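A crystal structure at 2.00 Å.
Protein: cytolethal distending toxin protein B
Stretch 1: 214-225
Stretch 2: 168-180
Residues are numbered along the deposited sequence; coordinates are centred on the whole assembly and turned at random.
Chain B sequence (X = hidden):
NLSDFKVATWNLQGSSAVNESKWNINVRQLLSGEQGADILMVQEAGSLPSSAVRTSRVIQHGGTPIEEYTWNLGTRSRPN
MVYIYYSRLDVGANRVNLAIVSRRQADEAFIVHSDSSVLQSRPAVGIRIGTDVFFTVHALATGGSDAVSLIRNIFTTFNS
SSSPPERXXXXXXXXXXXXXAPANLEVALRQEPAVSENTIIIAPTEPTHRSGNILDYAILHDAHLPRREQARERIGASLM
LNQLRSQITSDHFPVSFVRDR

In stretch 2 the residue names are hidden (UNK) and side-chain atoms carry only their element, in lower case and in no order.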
# COMPACT_ATOMS: atom_id res chain seq x y z
N ILE B 214 11.52 -9.70 -9.29
CA ILE B 214 10.21 -9.33 -9.82
C ILE B 214 9.40 -10.64 -9.71
O ILE B 214 9.56 -11.55 -10.53
CB ILE B 214 10.30 -8.85 -11.30
CG1 ILE B 214 11.21 -7.61 -11.39
CG2 ILE B 214 8.91 -8.48 -11.81
CD1 ILE B 214 11.66 -7.27 -12.80
N LEU B 215 8.53 -10.71 -8.70
CA LEU B 215 7.75 -11.92 -8.43
C LEU B 215 6.23 -11.76 -8.56
O LEU B 215 5.50 -12.75 -8.67
CB LEU B 215 8.05 -12.40 -7.01
CG LEU B 215 9.53 -12.56 -6.60
CD1 LEU B 215 9.62 -12.79 -5.09
CD2 LEU B 215 10.17 -13.74 -7.38
N ASP B 216 5.76 -10.51 -8.54
CA ASP B 216 4.34 -10.21 -8.58
C ASP B 216 3.93 -9.50 -9.85
O ASP B 216 4.38 -8.40 -10.15
CB ASP B 216 4.01 -9.33 -7.38
CG ASP B 216 4.47 -9.95 -6.07
OD1 ASP B 216 3.76 -10.87 -5.58
OD2 ASP B 216 5.53 -9.54 -5.54
N TYR B 217 3.06 -10.16 -10.62
CA TYR B 217 2.61 -9.57 -11.87
C TYR B 217 1.37 -10.29 -12.36
O TYR B 217 0.66 -10.93 -11.57
CB TYR B 217 3.74 -9.62 -12.92
CG TYR B 217 4.46 -10.95 -13.04
CD1 TYR B 217 4.05 -11.91 -13.96
CD2 TYR B 217 5.56 -11.25 -12.22
CE1 TYR B 217 4.73 -13.15 -14.08
CE2 TYR B 217 6.24 -12.47 -12.33
CZ TYR B 217 5.82 -13.41 -13.26
OH TYR B 217 6.46 -14.63 -13.34
N ALA B 218 1.08 -10.16 -13.64
CA ALA B 218 -0.12 -10.79 -14.17
C ALA B 218 0.08 -11.45 -15.53
O ALA B 218 1.07 -11.18 -16.24
CB ALA B 218 -1.24 -9.74 -14.27
N ILE B 219 -0.85 -12.33 -15.88
CA ILE B 219 -0.86 -12.95 -17.19
C ILE B 219 -2.33 -12.89 -17.60
O ILE B 219 -3.22 -13.20 -16.79
CB ILE B 219 -0.33 -14.41 -17.20
CG1 ILE B 219 -0.37 -14.94 -18.64
CG2 ILE B 219 -1.16 -15.30 -16.28
CD1 ILE B 219 0.52 -16.15 -18.90
N LEU B 220 -2.60 -12.48 -18.82
CA LEU B 220 -4.01 -12.38 -19.21
C LEU B 220 -4.35 -12.85 -20.60
O LEU B 220 -3.48 -13.02 -21.45
CB LEU B 220 -4.48 -10.94 -19.05
CG LEU B 220 -3.81 -9.86 -19.90
CD1 LEU B 220 -4.47 -9.80 -21.28
CD2 LEU B 220 -3.99 -8.51 -19.20
N HIS B 221 -5.64 -13.08 -20.81
CA HIS B 221 -6.14 -13.48 -22.12
C HIS B 221 -7.24 -12.47 -22.42
O HIS B 221 -8.23 -12.38 -21.69
CB HIS B 221 -6.74 -14.89 -22.10
CG HIS B 221 -7.55 -15.19 -23.33
ND1 HIS B 221 -7.00 -15.23 -24.59
CD2 HIS B 221 -8.88 -15.38 -23.50
CE1 HIS B 221 -7.95 -15.42 -25.48
NE2 HIS B 221 -9.10 -15.51 -24.85
N ASP B 222 -7.06 -11.68 -23.47
CA ASP B 222 -8.07 -10.70 -23.86
C ASP B 222 -8.86 -11.30 -25.02
O ASP B 222 -8.34 -11.41 -26.12
CB ASP B 222 -7.43 -9.40 -24.31
CG ASP B 222 -8.47 -8.35 -24.69
OD1 ASP B 222 -9.63 -8.71 -24.98
OD2 ASP B 222 -8.12 -7.16 -24.70
N ALA B 223 -10.10 -11.68 -24.76
CA ALA B 223 -10.95 -12.28 -25.79
C ALA B 223 -11.11 -11.40 -27.03
O ALA B 223 -11.50 -11.90 -28.09
CB ALA B 223 -12.31 -12.62 -25.21
N HIS B 224 -10.85 -10.10 -26.90
CA HIS B 224 -10.97 -9.17 -28.02
C HIS B 224 -9.79 -9.25 -28.97
O HIS B 224 -9.81 -8.67 -30.04
CB HIS B 224 -11.06 -7.72 -27.55
CG HIS B 224 -12.27 -7.41 -26.74
ND1 HIS B 224 -12.34 -7.66 -25.39
CD2 HIS B 224 -13.45 -6.85 -27.09
CE1 HIS B 224 -13.52 -7.26 -24.94
NE2 HIS B 224 -14.21 -6.77 -25.95
N LEU B 225 -8.74 -9.95 -28.56
CA LEU B 225 -7.57 -10.03 -29.41
C LEU B 225 -7.34 -11.45 -29.93
O LEU B 225 -7.57 -12.43 -29.23
CB LEU B 225 -6.34 -9.52 -28.65
CG LEU B 225 -6.39 -8.06 -28.14
CD1 LEU B 225 -5.12 -7.74 -27.36
CD2 LEU B 225 -6.54 -7.09 -29.32
N UNK B 168 -16.46 -18.84 -24.02
CA UNK B 168 -15.58 -18.54 -25.15
C UNK B 168 -15.40 -17.05 -25.41
O UNK B 168 -14.51 -16.64 -26.15
n UNK B 168 -17.49 -20.99 -28.41
c UNK B 168 -16.23 -20.76 -26.25
c UNK B 168 -16.43 -21.54 -27.56
n UNK B 168 -19.25 -21.11 -29.90
c UNK B 168 -16.10 -19.24 -26.42
n UNK B 168 -18.29 -23.05 -29.10
c UNK B 168 -18.34 -21.72 -29.13
N UNK B 169 -16.24 -16.22 -24.81
CA UNK B 169 -16.10 -14.78 -25.01
C UNK B 169 -15.54 -14.12 -23.74
O UNK B 169 -15.43 -12.90 -23.67
c UNK B 169 -17.44 -14.12 -25.36
c UNK B 169 -17.98 -14.69 -26.68
c UNK B 169 -18.44 -14.33 -24.22
N UNK B 170 -15.16 -14.92 -22.75
CA UNK B 170 -14.64 -14.36 -21.50
C UNK B 170 -13.18 -13.96 -21.58
O UNK B 170 -12.35 -14.67 -22.16
c UNK B 170 -14.78 -15.36 -20.35
c UNK B 170 -18.57 -15.23 -19.83
o UNK B 170 -19.95 -16.46 -18.30
c UNK B 170 -16.17 -15.64 -19.84
c UNK B 170 -17.29 -14.96 -20.33
c UNK B 170 -18.72 -16.19 -18.84
c UNK B 170 -16.37 -16.60 -18.85
c UNK B 170 -17.63 -16.87 -18.36
N UNK B 171 -12.87 -12.81 -20.99
CA UNK B 171 -11.49 -12.36 -20.90
C UNK B 171 -11.12 -12.76 -19.47
O UNK B 171 -11.97 -12.70 -18.58
c UNK B 171 -11.40 -10.84 -21.06
o UNK B 171 -11.51 -10.46 -22.41
N UNK B 172 -9.89 -13.18 -19.24
CA UNK B 172 -9.46 -13.55 -17.89
C UNK B 172 -8.06 -13.03 -17.60
O UNK B 172 -7.24 -12.89 -18.51
n UNK B 172 -8.59 -17.31 -20.47
c UNK B 172 -8.87 -15.94 -18.71
c UNK B 172 -7.37 -17.25 -19.84
c UNK B 172 -7.51 -16.40 -18.73
c UNK B 172 -6.17 -17.88 -20.17
c UNK B 172 -9.48 -16.52 -19.79
c UNK B 172 -9.52 -15.07 -17.66
c UNK B 172 -5.19 -16.80 -18.24
c UNK B 172 -5.09 -17.64 -19.35
c UNK B 172 -6.39 -16.17 -17.91
N UNK B 173 -7.81 -12.74 -16.32
CA UNK B 173 -6.55 -12.19 -15.84
C UNK B 173 -6.12 -12.94 -14.57
O UNK B 173 -6.88 -13.02 -13.62
c UNK B 173 -6.80 -10.73 -15.50
c UNK B 173 -4.65 -7.47 -14.87
c UNK B 173 -5.65 -9.81 -15.67
s UNK B 173 -6.18 -8.13 -15.25
N UNK B 174 -4.90 -13.47 -14.57
CA UNK B 174 -4.37 -14.22 -13.44
C UNK B 174 -3.31 -13.31 -12.80
O UNK B 174 -2.30 -13.01 -13.42
c UNK B 174 -3.74 -15.54 -13.92
c UNK B 174 -3.19 -16.32 -12.75
c UNK B 174 -4.79 -16.35 -14.67
N UNK B 175 -3.57 -12.87 -11.58
CA UNK B 175 -2.70 -11.92 -10.88
C UNK B 175 -2.21 -12.39 -9.52
O UNK B 175 -3.00 -12.85 -8.69
c UNK B 175 -3.45 -10.59 -10.66
c UNK B 175 -2.50 -9.52 -10.13
c UNK B 175 -4.12 -10.16 -11.97
N UNK B 176 -0.92 -12.24 -9.25
CA UNK B 176 -0.45 -12.66 -7.96
C UNK B 176 1.04 -12.85 -7.86
O UNK B 176 1.81 -12.28 -8.63
N UNK B 177 1.43 -13.67 -6.89
CA UNK B 177 2.83 -13.96 -6.61
C UNK B 177 3.20 -15.24 -7.36
O UNK B 177 2.88 -16.35 -6.90
o UNK B 177 5.29 -14.70 -5.48
c UNK B 177 4.41 -14.38 -4.65
c UNK B 177 2.97 -14.14 -5.10
o UNK B 177 4.63 -14.26 -3.42
N UNK B 178 3.87 -15.07 -8.50
CA UNK B 178 4.29 -16.20 -9.33
C UNK B 178 5.58 -16.84 -8.87
O UNK B 178 5.93 -17.94 -9.29
c UNK B 178 3.09 -15.60 -11.47
c UNK B 178 1.25 -16.55 -12.74
c UNK B 178 0.59 -15.33 -12.71
c UNK B 178 4.41 -15.76 -10.79
c UNK B 178 2.42 -14.37 -11.45
c UNK B 178 1.18 -14.23 -12.07
c UNK B 178 2.49 -16.67 -12.12
N UNK B 179 6.30 -16.14 -8.00
CA UNK B 179 7.54 -16.67 -7.46
C UNK B 179 8.59 -17.06 -8.50
O UNK B 179 9.35 -18.00 -8.28
c UNK B 179 7.15 -17.43 -5.07
n UNK B 179 6.16 -17.94 -4.34
c UNK B 179 7.25 -17.86 -6.53
o UNK B 179 7.97 -16.65 -4.61
N UNK B 180 8.64 -16.34 -9.61
CA UNK B 180 9.63 -16.59 -10.66
C UNK B 180 9.61 -15.37 -11.56
O UNK B 180 8.61 -14.66 -11.61
c UNK B 180 9.30 -17.85 -11.47
n UNK B 180 8.73 -21.51 -15.07
c UNK B 180 7.45 -19.19 -12.54
c UNK B 180 7.97 -21.01 -14.11
c UNK B 180 7.95 -17.80 -12.18
n UNK B 180 8.25 -19.82 -13.59
n UNK B 180 6.92 -21.69 -13.67
O HOH W 1 -11.47 -16.12 -25.98
O HOH W 2 -10.97 -7.66 -22.30

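Position 168 carries three carbons, a nitrogen, then a carbon bearing two more nitrogens, a guanidinium: R168. Its CA-to-CB bond points away from stretch 1, and its O accepts from a water that also binds H221 NE2. Position 169 has one carbon carrying two others, and its backbone O lies 3.5 Å from A223 CB: V169, whose CA-to-CB bond also points away. Position 170, a carbon and a six-carbon ring bearing one oxygen, is Y170, whose CB again points away.

Position 171 has one carbon and one oxygen, and the oxygen meets A223 N: S171. The hydrogen bond from A223 N to S171 OG, 3.0 Å, fastens the start of the D222-L225 turn to the strand. Position 172 holds fused five- and six-membered rings with eight carbons and one nitrogen, and H221 CB sits over the face of the five-membered ring: W172. That H221 CB is 3.5 Å from the centroid of the W172 five-membered ring.

Position 173 is unbranched, two carbons, a sulfur and a carbon, on the face shared with A218 and L220: M173. Its CG lies 3.8 Å from L220 CB. Position 174 has three carbons branched at the first, which packs against I219: V174, with CB 3.5 Å from I219 CG2. Position 175 repeats that branched pattern, but on the other face, where it meets A218: V175, its CG2 3.7 Å from A218 CB.

Position 176 has no side-chain atoms, G176. Phi/psi of 163/-157 would jam a CB against the preceding carbonyl, so the backbone itself calls for glycine at this corner. Position 177 has two carbons, the second carrying two oxygens, close to the D216 carboxylate: D177. Its OD2 stands 4.1 Å from D216 OD1, like charges kept close, with D177 OD2 and D216 OD2 each hydrogen-bonded elsewhere in the structure.

Position 178 is one carbon and a plain six-carbon ring in an offset stack with Y217, centroids 4.8 Å apart: F178. Position 179 has two carbons, the second with one oxygen and one nitrogen, nearing L215: N179, whose OD1 comes within 4.2 Å of L215 CD1. Position 180 has three carbons, a nitrogen, then a carbon carrying two more nitrogens: R180. Y217 OH donates to R180 O at 2.8 Å.

The contact works as an antiparallel ladder. Paired backbone hydrogen bonds join H221 with W172, I219 with V174 and Y217 with G176. Between these rungs, small A218 faces V175 and L220 faces M173. Beyond the corner, F178 N to L215 O, 2.8 Å, continues the attachment.

Stretch 2 168-180: RVYSWMVVGDFNR
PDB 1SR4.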